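Local coordinates for protein 5'-Methylthioadenosine Nucleosidase (PDB 2H8G) that belongs to the phosphorylase superfamily as a nucleosidase-type alpha/beta protein of Arabidopsis, with adenine bound in its pocket, at residues A207-A210 with D211-I215; T253-I256 with N257-G261. All blocks are in the same frame, centred on the assembly; numbering follows the deposited sequence.

Interaction 1 (A207-A210 with D211-I215)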
loop_
_atom_site.group_PDB
_atom_site.type_symbol
_atom_site.label_atom_id
_atom_site.label_comp_id
_atom_site.label_asym_id
_atom_site.label_seq_id
_atom_site.Cartn_x
_atom_site.Cartn_y
_atom_site.Cartn_z
ATOM N N ALA A 207 1.174 0.458 -10.387
ATOM C CA ALA A 207 2.269 0.970 -11.215
ATOM C C ALA A 207 3.558 1.063 -10.406
ATOM O O ALA A 207 4.642 0.794 -10.929
ATOM C CB ALA A 207 1.904 2.339 -11.788
ATOM N N TYR A 208 3.449 1.439 -9.134
ATOM C CA TYR A 208 4.623 1.533 -8.274
ATOM C C TYR A 208 5.330 0.177 -8.190
ATOM O O TYR A 208 6.540 0.079 -8.391
ATOM C CB TYR A 208 4.222 1.991 -6.870
ATOM C CG TYR A 208 5.386 2.056 -5.915
ATOM C CD1 TYR A 208 6.353 3.052 -6.036
ATOM C CD2 TYR A 208 5.551 1.094 -4.922
ATOM C CE1 TYR A 208 7.456 3.087 -5.197
ATOM C CE2 TYR A 208 6.657 1.120 -4.073
ATOM C CZ TYR A 208 7.603 2.121 -4.221
ATOM O OH TYR A 208 8.698 2.165 -3.394
ATOM N N VAL A 209 4.569 -0.876 -7.901
ATOM C CA VAL A 209 5.139 -2.212 -7.782
ATOM C C VAL A 209 5.668 -2.729 -9.113
ATOM O O VAL A 209 6.748 -3.322 -9.168
ATOM C CB VAL A 209 4.093 -3.209 -7.235
ATOM C CG1 VAL A 209 4.678 -4.623 -7.197
ATOM C CG2 VAL A 209 3.657 -2.775 -5.851
ATOM N N ALA A 210 4.912 -2.506 -10.184
ATOM C CA ALA A 210 5.334 -2.955 -11.509
ATOM C C ALA A 210 6.663 -2.300 -11.867
ATOM O O ALA A 210 7.543 -2.939 -12.451
ATOM C CB ALA A 210 4.273 -2.609 -12.547
ATOM N N ASP A 211 6.820 -1.030 -11.507
ATOM C CA ASP A 211 8.071 -0.334 -11.795
ATOM C C ASP A 211 9.214 -0.911 -10.962
ATOM O O ASP A 211 10.322 -1.098 -11.467
ATOM C CB ASP A 211 7.927 1.165 -11.526
ATOM C CG ASP A 211 9.222 1.925 -11.759
ATOM O OD1 ASP A 211 9.867 2.319 -10.766
ATOM O OD2 ASP A 211 9.599 2.114 -12.934
ATOM N N LEU A 212 8.946 -1.209 -9.694
ATOM C CA LEU A 212 9.984 -1.767 -8.828
ATOM C C LEU A 212 10.534 -3.069 -9.378
ATOM O O LEU A 212 11.736 -3.331 -9.295
ATOM C CB LEU A 212 9.450 -2.044 -7.421
ATOM C CG LEU A 212 9.136 -0.903 -6.459
ATOM C CD1 LEU A 212 8.757 -1.499 -5.110
ATOM C CD2 LEU A 212 10.346 0.012 -6.310
ATOM N N LEU A 213 9.651 -3.885 -9.940
ATOM C CA LEU A 213 10.046 -5.183 -10.473
ATOM C C LEU A 213 10.217 -5.198 -11.986
ATOM O O LEU A 213 10.320 -6.262 -12.601
ATOM C CB LEU A 213 9.037 -6.243 -10.024
ATOM C CG LEU A 213 9.023 -6.452 -8.505
ATOM C CD1 LEU A 213 7.936 -7.441 -8.127
ATOM C CD2 LEU A 213 10.393 -6.948 -8.045
ATOM N N LYS A 214 10.248 -4.005 -12.573
ATOM C CA LYS A 214 10.442 -3.826 -14.008
ATOM C C LYS A 214 9.527 -4.665 -14.895
ATOM O O LYS A 214 9.985 -5.322 -15.836
ATOM C CB LYS A 214 11.905 -4.104 -14.364
ATOM C CG LYS A 214 12.890 -3.091 -13.792
ATOM C CD LYS A 214 12.674 -1.713 -14.403
ATOM C CE LYS A 214 13.822 -0.770 -14.080
ATOM N NZ LYS A 214 13.627 0.575 -14.701
ATOM N N ILE A 215 8.232 -4.637 -14.602
ATOM C CA ILE A 215 7.254 -5.375 -15.394
ATOM C C ILE A 215 6.345 -4.359 -16.078
ATOM O O ILE A 215 5.801 -3.474 -15.422
ATOM C CB ILE A 215 6.370 -6.288 -14.511
ATOM C CG1 ILE A 215 7.247 -7.248 -13.703
ATOM C CG2 ILE A 215 5.391 -7.073 -15.385
ATOM C CD1 ILE A 215 8.116 -8.152 -14.553
HETATM O O HOH W 1 8.490 2.212 -8.401
#
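One face of the Tyr208 ring carries the side chain of Leu212, one helical turn on: Leu212 CG sits 4.2 Å from the ring centroid and 21° off the ring normal, a CH-pi contact displaced toward the rim. The two methyls of Leu212 continue along the same side of the phenol, with CD1 3.5 Å from Tyr208 CE2 and CD2 reaching the hydroxyl end. The tyrosine CB leaves the backbone away from the following turn, and it is chi1 of 178°, with CG anti to the backbone N, that brings the far end of the ring back over the leucine. Tyr208 O is gripped twice, by Leu212 N and by a water that donates to it at 2.9 Å and also donates to Asp211 OD1 at 2.7 Å, tying the carboxylate to the helix backbone. Regular bonds from Asp211 N to Ala207 O and from Leu213 N to Val209 O complete the last turns. The helix then ends in a Schellman motif: Ile215 N reaches back to Ala210 O at 2.8 Å in a nearly straight bond (172°), and Lys214 N bonds Asp211 O at 3.1 Å, with Lys214 at positive phi as the C-prime residue. Helix 203-212 is wedged between several elements: Ala207 and Ala210 lie on strand 217-226, Val209 and Leu213 on helix 92-106, while Tyr208 packs on Val93 and Leu212 on Leu60, both of the second subunit.

Interaction 2 (T253-I256 with N257-G261); sequences TKVI and NFING
Val255 and Ile259, one turn apart, lie side by side and point the same way, with Val255 CG1 3.8 Å from Ile259 CD1. Chi1 of 169° sets CG1 of the valine anti to its N, on the side where the isoleucine arrives; Ile259 CG1 also closes to 3.3 Å from Val255 O. This is the tightly packed side: both residues rest on Ile112 of strand 110-119, and Ile256 meets Ile74 of strand 72-78. Phe258 is buried as well, its ring led away from the preceding turn to pack against helix 162-168 and to form a cation-pi contact with Arg262.

On the solvent side Lys254 is exposed and stretches away from the following turn. Thr253 and Asn257 form a partly exposed polar flank, running alongside each other with Thr253 CG2 3.6 Å from Asn257 ND2. Thr253 OG1 bonds Glu249 OE2, and Asn257 OD1 accepts from Lys70 NZ and His69 NE2, which hold the amide toward the turn between strands 63-69 and 72-78.

Backbone bonds bind the turns together unevenly. Asn257 N to Thr253 O is straight at 167°, and Ile259 N to Val255 O is 2.9 Å long, whereas Phe258 N shares weak bonds with Lys254 O and Val255 O. Asn260 N still bonds Ile256 O at 3.1 Å, although Asn260 has already left helical angles. The pattern is that of an amphipathic helix end in this alpha/beta phosphorylase-superfamily fold: the last turns of helix 233-259 set Val255, Ile256 and Ile259 on the mixed sheet, with Phe258 turned to helix 162-168.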
loop_
_atom_site.group_PDB
_atom_site.type_symbol
_atom_site.label_atom_id
_atom_site.label_comp_id
_atom_site.label_asym_id
_atom_site.label_seq_id
_atom_site.Cartn_x
_atom_site.Cartn_y
_atom_site.Cartn_z
ATOM N N THR A 253 -11.347 -8.364 -23.404
ATOM C CA THR A 253 -11.294 -9.491 -24.326
ATOM C C THR A 253 -10.602 -9.090 -25.622
ATOM O O THR A 253 -9.784 -9.842 -26.153
ATOM C CB THR A 253 -12.700 -10.018 -24.638
ATOM O OG1 THR A 253 -13.292 -10.522 -23.435
ATOM C CG2 THR A 253 -12.638 -11.130 -25.672
ATOM N N LYS A 254 -10.924 -7.904 -26.129
ATOM C CA LYS A 254 -10.303 -7.426 -27.357
ATOM C C LYS A 254 -8.812 -7.197 -27.135
ATOM O O LYS A 254 -8.000 -7.413 -28.029
ATOM C CB LYS A 254 -10.962 -6.127 -27.822
ATOM C CG LYS A 254 -12.384 -6.308 -28.315
ATOM C CD LYS A 254 -12.976 -4.985 -28.761
ATOM C CE LYS A 254 -14.399 -5.160 -29.262
ATOM N NZ LYS A 254 -14.445 -6.052 -30.453
ATOM N N VAL A 255 -8.450 -6.762 -25.935
ATOM C CA VAL A 255 -7.051 -6.520 -25.626
ATOM C C VAL A 255 -6.290 -7.844 -25.598
ATOM O O VAL A 255 -5.192 -7.950 -26.143
ATOM C CB VAL A 255 -6.905 -5.789 -24.270
ATOM C CG1 VAL A 255 -5.451 -5.785 -23.830
ATOM C CG2 VAL A 255 -7.414 -4.351 -24.406
ATOM N N ILE A 256 -6.882 -8.858 -24.974
ATOM C CA ILE A 256 -6.245 -10.168 -24.903
ATOM C C ILE A 256 -6.018 -10.742 -26.298
ATOM O O ILE A 256 -4.932 -11.237 -26.604
ATOM C CB ILE A 256 -7.089 -11.157 -24.067
ATOM C CG1 ILE A 256 -6.928 -10.836 -22.581
ATOM C CG2 ILE A 256 -6.658 -12.591 -24.345
ATOM C CD1 ILE A 256 -5.484 -10.871 -22.108
ATOM N N ASN A 257 -7.036 -10.667 -27.147
ATOM C CA ASN A 257 -6.905 -11.192 -28.500
ATOM C C ASN A 257 -5.905 -10.403 -29.338
ATOM O O ASN A 257 -5.316 -10.938 -30.278
ATOM C CB ASN A 257 -8.268 -11.236 -29.188
ATOM C CG ASN A 257 -9.093 -12.431 -28.753
ATOM O OD1 ASN A 257 -8.656 -13.577 -28.878
ATOM N ND2 ASN A 257 -10.289 -12.174 -28.238
ATOM N N PHE A 258 -5.704 -9.135 -28.992
ATOM C CA PHE A 258 -4.749 -8.299 -29.714
ATOM C C PHE A 258 -3.327 -8.681 -29.311
ATOM O O PHE A 258 -2.442 -8.819 -30.157
ATOM C CB PHE A 258 -4.969 -6.823 -29.388
ATOM C CG PHE A 258 -4.012 -5.902 -30.089
ATOM C CD1 PHE A 258 -4.237 -5.516 -31.405
ATOM C CD2 PHE A 258 -2.875 -5.437 -29.438
ATOM C CE1 PHE A 258 -3.343 -4.677 -32.063
ATOM C CE2 PHE A 258 -1.973 -4.597 -30.089
ATOM C CZ PHE A 258 -2.209 -4.216 -31.405
ATOM N N ILE A 259 -3.118 -8.842 -28.008
ATOM C CA ILE A 259 -1.809 -9.198 -27.466
ATOM C C ILE A 259 -1.313 -10.563 -27.935
ATOM O O ILE A 259 -0.121 -10.747 -28.181
ATOM C CB ILE A 259 -1.838 -9.191 -25.921
ATOM C CG1 ILE A 259 -2.013 -7.757 -25.418
ATOM C CG2 ILE A 259 -0.562 -9.809 -25.360
ATOM C CD1 ILE A 259 -2.188 -7.659 -23.915
ATOM N N ASN A 260 -2.231 -11.515 -28.057
ATOM C CA ASN A 260 -1.872 -12.865 -28.474
ATOM C C ASN A 260 -1.043 -12.879 -29.753
ATOM O O ASN A 260 -1.382 -12.222 -30.734
ATOM C CB ASN A 260 -3.139 -13.707 -28.654
ATOM C CG ASN A 260 -2.838 -15.135 -29.077
ATOM O OD1 ASN A 260 -2.829 -15.455 -30.269
ATOM N ND2 ASN A 260 -2.575 -15.998 -28.102
ATOM N N GLY A 261 0.061 -13.618 -29.721
ATOM C CA GLY A 261 0.926 -13.721 -30.882
ATOM C C GLY A 261 1.902 -12.573 -31.063
ATOM O O GLY A 261 2.815 -12.652 -31.884
#

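Both contacts are the closing turns of helices, partly buried and set in series along the chain, their centres 22 Å apart and their nearest atoms about 11 Å apart without touching. They pack on different strands of the same mixed sheet: interaction 1 on 217-226, interaction 2 on 72-78 and 110-119. Interaction 1 adds a subunit interface, where an aromatic-aliphatic pair meets the second chain. Interaction 2 is untouched by the other chain and pairs aliphatic packing with polar ties to the end of strand 63-69 and the turn after it. Their endings differ too: 211-215 turns back in a Schellman motif, while 257-261 leaves its helix without one.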